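Local coordinates for protein putative glucarate dehydratase (Pseudomonas fluorescens, PDB 4IT1) that probably catalyses the magnesium-dependent dehydration of D-glucarate to 5-dehydro-4-deoxy-D-glucarate, as a member of the enolase superfamily, at residues L264-D269 / V309-A314; E268-G273 / A278-R283. All blocks are in the same frame, centred on the assembly; numbering follows the deposited sequence.

In the fold
After the N-terminal domain the chain enters the beta/alpha barrel typical of this superfamily, and both contacts belong to it. Strand 266-268 leads into both. Contact 2 closes the shorter loop: residues 268-273 leave the strand's C-terminal end, and helix 274-284 turns back so that residues 278-283 pack on them. Contact 1 closes the longer loop, with helix 274-284, strand 288-290 and helix 297-306 between strands 266-268 and 311-314. The short loop is nested in the long one, the two sharing Glu268 and Asp269. Contact 1 ties two strands together inside the barrel, contact 2 a strand-end loop to an outer helix, and the magnesium ion lies beside their common residues.

Contact 1 of 2, residues L264-D269 / V309-A314; sequences LQYYED and VQIVLA. With MG (magnesium ion), chain E.
Ile311 and Leu313 reach across the inside of a beta/alpha barrel to Tyr266 and Glu268. Strands 266-268 and 311-314 are separated by strand 288-290, with their axes 9.4 Å apart at closest approach and turned by 54°. No hydrogen bond links the two segments, and side chains alone bridge the distance.

Ile311 comes first. Its long branch ends in CD1, which lies obliquely against Tyr266, 4.0 Å from CD2. A branched aliphatic residue suits this buried place, where it also meets Ala289 of the intervening strand and Tyr366.

Two residues on, Leu313 divides its fork between two partners. CD2 approaches the phenolic end of Tyr266, 3.8 Å from OH, while that hydroxyl has its polar partner in Lys213 NZ. Tyrosine thus offers a broad apolar ring to both strand residues and still satisfies its buried oxygen; Tyr366 adds an edge-to-face ring contact.

The other methyl, CD1 of Leu313, sits above the flat carboxylate of Glu268, 3.4 Å from CD. Packed on one face, it probably limits, together with the magnesium bond at OE2, how the carboxylate can turn about CG-CD. With CG anti to the backbone N (chi1 -174°) and the chain extended, Glu268 carries its carboxylate to the metal, which Asp243 and Asn291 also bind. OE2 of Glu268 meets magnesium at 2.1 Å.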
loop_
_atom_site.group_PDB
_atom_site.type_symbol
_atom_site.label_atom_id
_atom_site.label_comp_id
_atom_site.label_asym_id
_atom_site.label_seq_id
_atom_site.Cartn_x
_atom_site.Cartn_y
_atom_site.Cartn_z
ATOM N N LEU A 264 0.652 -26.017 -19.900
ATOM C CA LEU A 264 1.122 -25.107 -18.850
ATOM C C LEU A 264 0.073 -24.140 -18.326
ATOM O O LEU A 264 -0.666 -23.539 -19.103
ATOM C CB LEU A 264 2.333 -24.299 -19.339
ATOM C CG LEU A 264 3.674 -24.998 -19.585
ATOM C CD1 LEU A 264 4.714 -23.943 -19.911
ATOM C CD2 LEU A 264 4.137 -25.820 -18.390
ATOM N N GLN A 265 0.047 -23.965 -17.006
ATOM C CA GLN A 265 -0.754 -22.913 -16.375
ATOM C C GLN A 265 -0.252 -21.510 -16.751
ATOM O O GLN A 265 -1.052 -20.649 -17.135
ATOM C CB GLN A 265 -0.781 -23.077 -14.850
ATOM C CG GLN A 265 -1.853 -22.233 -14.171
ATOM C CD GLN A 265 -1.810 -22.301 -12.650
ATOM O OE1 GLN A 265 -0.742 -22.272 -12.042
ATOM N NE2 GLN A 265 -2.983 -22.378 -12.027
ATOM N N TYR A 266 1.061 -21.285 -16.619
ATOM C CA TYR A 266 1.704 -20.045 -17.093
ATOM C C TYR A 266 3.194 -20.213 -17.403
ATOM O O TYR A 266 3.834 -21.141 -16.917
ATOM C CB TYR A 266 1.469 -18.856 -16.134
ATOM C CG TYR A 266 2.140 -18.911 -14.760
ATOM C CD1 TYR A 266 3.530 -18.845 -14.617
ATOM C CD2 TYR A 266 1.376 -18.958 -13.598
ATOM C CE1 TYR A 266 4.132 -18.864 -13.360
ATOM C CE2 TYR A 266 1.970 -18.977 -12.338
ATOM C CZ TYR A 266 3.344 -18.935 -12.223
ATOM O OH TYR A 266 3.925 -18.957 -10.962
ATOM N N TYR A 267 3.724 -19.304 -18.221
ATOM C CA TYR A 267 5.149 -19.247 -18.544
ATOM C C TYR A 267 5.765 -18.065 -17.803
ATOM O O TYR A 267 5.340 -16.917 -17.991
ATOM C CB TYR A 267 5.352 -19.017 -20.037
ATOM C CG TYR A 267 4.841 -20.095 -20.973
ATOM C CD1 TYR A 267 3.473 -20.304 -21.165
ATOM C CD2 TYR A 267 5.735 -20.867 -21.716
ATOM C CE1 TYR A 267 3.014 -21.282 -22.041
ATOM C CE2 TYR A 267 5.289 -21.839 -22.601
ATOM C CZ TYR A 267 3.932 -22.047 -22.759
ATOM O OH TYR A 267 3.498 -23.017 -23.636
ATOM N N GLU A 268 6.740 -18.320 -16.945
ATOM C CA GLU A 268 7.480 -17.273 -16.254
ATOM C C GLU A 268 8.724 -16.859 -17.032
ATOM O O GLU A 268 9.556 -17.666 -17.271
ATOM C CB GLU A 268 7.892 -17.739 -14.862
ATOM C CG GLU A 268 8.537 -16.662 -14.000
ATOM C CD GLU A 268 9.344 -17.180 -12.827
ATOM O OE1 GLU A 268 9.063 -18.257 -12.316
ATOM O OE2 GLU A 268 10.269 -16.498 -12.391
ATOM N N ASP A 269 8.829 -15.603 -17.430
ATOM C CA ASP A 269 10.035 -15.083 -18.123
ATOM C C ASP A 269 10.596 -16.041 -19.170
ATOM O O ASP A 269 11.740 -16.473 -19.060
ATOM C CB ASP A 269 11.152 -14.764 -17.116
ATOM C CG ASP A 269 10.775 -13.660 -16.172
ATOM O OD1 ASP A 269 10.270 -12.625 -16.654
ATOM O OD2 ASP A 269 10.970 -13.824 -14.946
ATOM N N VAL A 309 3.573 -8.106 -18.981
ATOM C CA VAL A 309 3.332 -9.269 -18.139
ATOM C C VAL A 309 1.922 -9.266 -17.561
ATOM O O VAL A 309 1.323 -8.209 -17.349
ATOM C CB VAL A 309 4.372 -9.397 -16.999
ATOM C CG1 VAL A 309 5.764 -9.556 -17.576
ATOM C CG2 VAL A 309 4.313 -8.211 -16.047
ATOM N N GLN A 310 1.409 -10.463 -17.307
ATOM C CA GLN A 310 0.062 -10.633 -16.786
ATOM C C GLN A 310 0.098 -11.038 -15.320
ATOM O O GLN A 310 -0.918 -10.977 -14.638
ATOM C CB GLN A 310 -0.684 -11.674 -17.614
ATOM C CG GLN A 310 -0.963 -11.230 -19.044
ATOM C CD GLN A 310 0.296 -11.143 -19.898
ATOM O OE1 GLN A 310 1.047 -12.115 -20.019
ATOM N NE2 GLN A 310 0.533 -9.971 -20.493
ATOM N N ILE A 311 1.280 -11.440 -14.842
ATOM C CA ILE A 311 1.449 -11.945 -13.484
ATOM C C ILE A 311 2.791 -11.499 -12.910
ATOM O O ILE A 311 3.836 -11.703 -13.528
ATOM C CB ILE A 311 1.389 -13.497 -13.427
ATOM C CG1 ILE A 311 0.030 -14.029 -13.906
ATOM C CG2 ILE A 311 1.685 -13.981 -12.016
ATOM C CD1 ILE A 311 0.104 -15.354 -14.648
ATOM N N VAL A 312 2.755 -10.908 -11.722
ATOM C CA VAL A 312 3.963 -10.504 -11.027
ATOM C C VAL A 312 4.248 -11.450 -9.865
ATOM O O VAL A 312 3.409 -11.632 -8.979
ATOM C CB VAL A 312 3.867 -9.054 -10.502
ATOM C CG1 VAL A 312 5.147 -8.670 -9.770
ATOM C CG2 VAL A 312 3.607 -8.087 -11.650
ATOM N N LEU A 313 5.431 -12.059 -9.885
ATOM C CA LEU A 313 5.903 -12.817 -8.733
ATOM C C LEU A 313 6.668 -11.897 -7.788
ATOM O O LEU A 313 7.827 -11.566 -8.032
ATOM C CB LEU A 313 6.766 -14.005 -9.167
ATOM C CG LEU A 313 6.203 -14.920 -10.264
ATOM C CD1 LEU A 313 7.157 -16.073 -10.500
ATOM C CD2 LEU A 313 4.810 -15.451 -9.939
ATOM N N ALA A 314 5.997 -11.463 -6.729
ATOM C CA ALA A 314 6.613 -10.649 -5.688
ATOM C C ALA A 314 7.617 -11.454 -4.857
ATOM O O ALA A 314 7.635 -12.687 -4.905
ATOM C CB ALA A 314 5.542 -10.041 -4.792
HETATM MG MG MG E . 12.321 -16.386 -11.973
HETATM O O HOH W 1 12.459 -15.630 -13.993
HETATM O O HOH W 2 12.425 -17.140 -10.017
HETATM O O HOH W 3 14.294 -15.878 -11.786
#

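Contact 2 of 2, residues E268-G273 / A278-R283; sequences EDPTPG and AELHKR. With MG (magnesium ion), chain E.
The puckered ring of Pro270 is met obliquely at its CG corner by CD2 of Leu280, neither squarely over a face nor in the ring plane, while Leu288 of the following strand and Ser253 of helix 250-260 also touch this proline. The arrangement belongs to a beta-alpha-beta unit of the barrel: residues 268-273 form the loop after strand 266-268, and helix 274-284 runs back along the outside toward strand 288-290.

Pro270 CG and Leu280 CD2 are 3.4 Å apart, tighter than usual for two carbons. With chi1 near 180° (-179°) the leucine stretches out from the helix, and CD2 alone meets both loop residues. Leucine is well suited here, because its forked end reaches beyond the helix backbone and fills the angle between loop and strand.

The same methyl meets Thr271, whose CG2 lies 4.0 Å away. This threonine serves two surroundings: CG2 joins the apolar packing, while OG1 bonds to the carbonyl O of Trp248 in the loop after the preceding strand. The ring of Pro270 fixes that residue's own phi and presents an apolar surface to Leu280; lacking an N-H, Pro270 can join the backbone hydrogen bond with Trp248 only through its carbonyl O. Gly273 then takes the N-cap position of the helix with a positive phi of 84°, a conformation easily adopted without a CB.

On the barrel side, Asp269 has its own phi positive (42°); its CB points away from residues 278-283, though the side chain still touches Met277 earlier in the same helix. Its carboxylate is gripped by Thr290 OG1 at OD1 and by Asn291 N at OD2, the latter residue being a metal ligand. Water 1, bound to magnesium at 2.2 Å, donates a short 2.5 Å hydrogen bond to Asp269 OD2.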
loop_
_atom_site.group_PDB
_atom_site.type_symbol
_atom_site.label_atom_id
_atom_site.label_comp_id
_atom_site.label_asym_id
_atom_site.label_seq_id
_atom_site.Cartn_x
_atom_site.Cartn_y
_atom_site.Cartn_z
ATOM N N GLU A 268 6.740 -18.320 -16.945
ATOM C CA GLU A 268 7.480 -17.273 -16.254
ATOM C C GLU A 268 8.724 -16.859 -17.032
ATOM O O GLU A 268 9.556 -17.666 -17.271
ATOM C CB GLU A 268 7.892 -17.739 -14.862
ATOM C CG GLU A 268 8.537 -16.662 -14.000
ATOM C CD GLU A 268 9.344 -17.180 -12.827
ATOM O OE1 GLU A 268 9.063 -18.257 -12.316
ATOM O OE2 GLU A 268 10.269 -16.498 -12.391
ATOM N N ASP A 269 8.829 -15.603 -17.430
ATOM C CA ASP A 269 10.035 -15.083 -18.123
ATOM C C ASP A 269 10.596 -16.041 -19.170
ATOM O O ASP A 269 11.740 -16.473 -19.060
ATOM C CB ASP A 269 11.152 -14.764 -17.116
ATOM C CG ASP A 269 10.775 -13.660 -16.172
ATOM O OD1 ASP A 269 10.270 -12.625 -16.654
ATOM O OD2 ASP A 269 10.970 -13.824 -14.946
ATOM N N PRO A 270 9.792 -16.409 -20.177
ATOM C CA PRO A 270 10.412 -17.274 -21.180
ATOM C C PRO A 270 11.413 -16.539 -22.081
ATOM O O PRO A 270 12.322 -17.164 -22.621
ATOM C CB PRO A 270 9.220 -17.776 -21.998
ATOM C CG PRO A 270 8.137 -16.776 -21.769
ATOM C CD PRO A 270 8.339 -16.270 -20.375
ATOM N N THR A 271 11.228 -15.230 -22.236
ATOM C CA THR A 271 11.978 -14.421 -23.198
ATOM C C THR A 271 12.382 -13.081 -22.553
ATOM O O THR A 271 11.628 -12.534 -21.751
ATOM C CB THR A 271 11.165 -14.258 -24.504
ATOM O OG1 THR A 271 12.033 -13.926 -25.592
ATOM C CG2 THR A 271 10.070 -13.225 -24.373
ATOM N N PRO A 272 13.582 -12.554 -22.869
ATOM C CA PRO A 272 14.044 -11.414 -22.063
ATOM C C PRO A 272 13.419 -10.060 -22.435
ATOM O O PRO A 272 12.972 -9.871 -23.567
ATOM C CB PRO A 272 15.552 -11.410 -22.303
ATOM C CG PRO A 272 15.717 -11.991 -23.672
ATOM C CD PRO A 272 14.535 -12.893 -23.944
ATOM N N GLY A 273 13.362 -9.149 -21.464
ATOM C CA GLY A 273 12.942 -7.766 -21.705
ATOM C C GLY A 273 11.446 -7.492 -21.718
ATOM O O GLY A 273 10.640 -8.334 -22.126
ATOM N N ALA A 278 6.089 -8.579 -23.944
ATOM C CA ALA A 278 4.888 -7.972 -24.528
ATOM C C ALA A 278 4.574 -8.573 -25.888
ATOM O O ALA A 278 3.429 -8.917 -26.173
ATOM C CB ALA A 278 5.050 -6.463 -24.650
ATOM N N GLU A 279 5.602 -8.701 -26.718
ATOM C CA GLU A 279 5.440 -9.175 -28.079
ATOM C C GLU A 279 4.995 -10.627 -28.061
ATOM O O GLU A 279 4.088 -11.019 -28.804
ATOM C CB GLU A 279 6.742 -8.992 -28.859
ATOM C CG GLU A 279 6.777 -9.627 -30.241
ATOM C CD GLU A 279 6.109 -8.798 -31.323
ATOM O OE1 GLU A 279 6.233 -9.190 -32.503
ATOM O OE2 GLU A 279 5.464 -7.769 -31.011
ATOM N N LEU A 280 5.612 -11.408 -27.177
ATOM C CA LEU A 280 5.260 -12.806 -27.015
ATOM C C LEU A 280 3.785 -12.949 -26.653
ATOM O O LEU A 280 3.063 -13.755 -27.258
ATOM C CB LEU A 280 6.136 -13.468 -25.946
ATOM C CG LEU A 280 5.856 -14.951 -25.714
ATOM C CD1 LEU A 280 6.014 -15.751 -27.011
ATOM C CD2 LEU A 280 6.779 -15.467 -24.626
ATOM N N HIS A 281 3.343 -12.164 -25.670
ATOM C CA HIS A 281 1.951 -12.193 -25.264
ATOM C C HIS A 281 1.029 -11.844 -26.435
ATOM O O HIS A 281 0.131 -12.609 -26.749
ATOM C CB HIS A 281 1.696 -11.283 -24.073
ATOM C CG HIS A 281 0.255 -11.200 -23.686
ATOM N ND1 HIS A 281 -0.386 -12.201 -22.986
ATOM C CD2 HIS A 281 -0.674 -10.242 -23.913
ATOM C CE1 HIS A 281 -1.646 -11.855 -22.788
ATOM N NE2 HIS A 281 -1.848 -10.675 -23.345
ATOM N N LYS A 282 1.286 -10.720 -27.104
ATOM C CA LYS A 282 0.468 -10.306 -28.246
ATOM C C LYS A 282 0.337 -11.425 -29.256
ATOM O O LYS A 282 -0.750 -11.694 -29.759
ATOM C CB LYS A 282 1.052 -9.063 -28.925
ATOM C CG LYS A 282 0.575 -7.752 -28.324
ATOM C CD LYS A 282 1.523 -6.607 -28.644
ATOM C CE LYS A 282 1.366 -5.478 -27.636
ATOM N NZ LYS A 282 2.616 -4.683 -27.473
ATOM N N ARG A 283 1.452 -12.090 -29.529
ATOM C CA ARG A 283 1.519 -13.078 -30.593
ATOM C C ARG A 283 0.885 -14.412 -30.233
ATOM O O ARG A 283 0.570 -15.198 -31.119
ATOM C CB ARG A 283 2.972 -13.292 -31.025
ATOM C CG ARG A 283 3.537 -12.164 -31.872
ATOM C CD ARG A 283 4.453 -12.713 -32.946
ATOM N NE ARG A 283 3.788 -13.800 -33.660
ATOM C CZ ARG A 283 4.393 -14.639 -34.492
ATOM N NH1 ARG A 283 3.687 -15.599 -35.081
ATOM N NH2 ARG A 283 5.697 -14.521 -34.732
HETATM MG MG MG E . 12.321 -16.386 -11.973
HETATM O O HOH W 1 12.459 -15.630 -13.993
HETATM O O HOH W 2 12.425 -17.140 -10.017
HETATM O O HOH W 3 14.294 -15.878 -11.786
#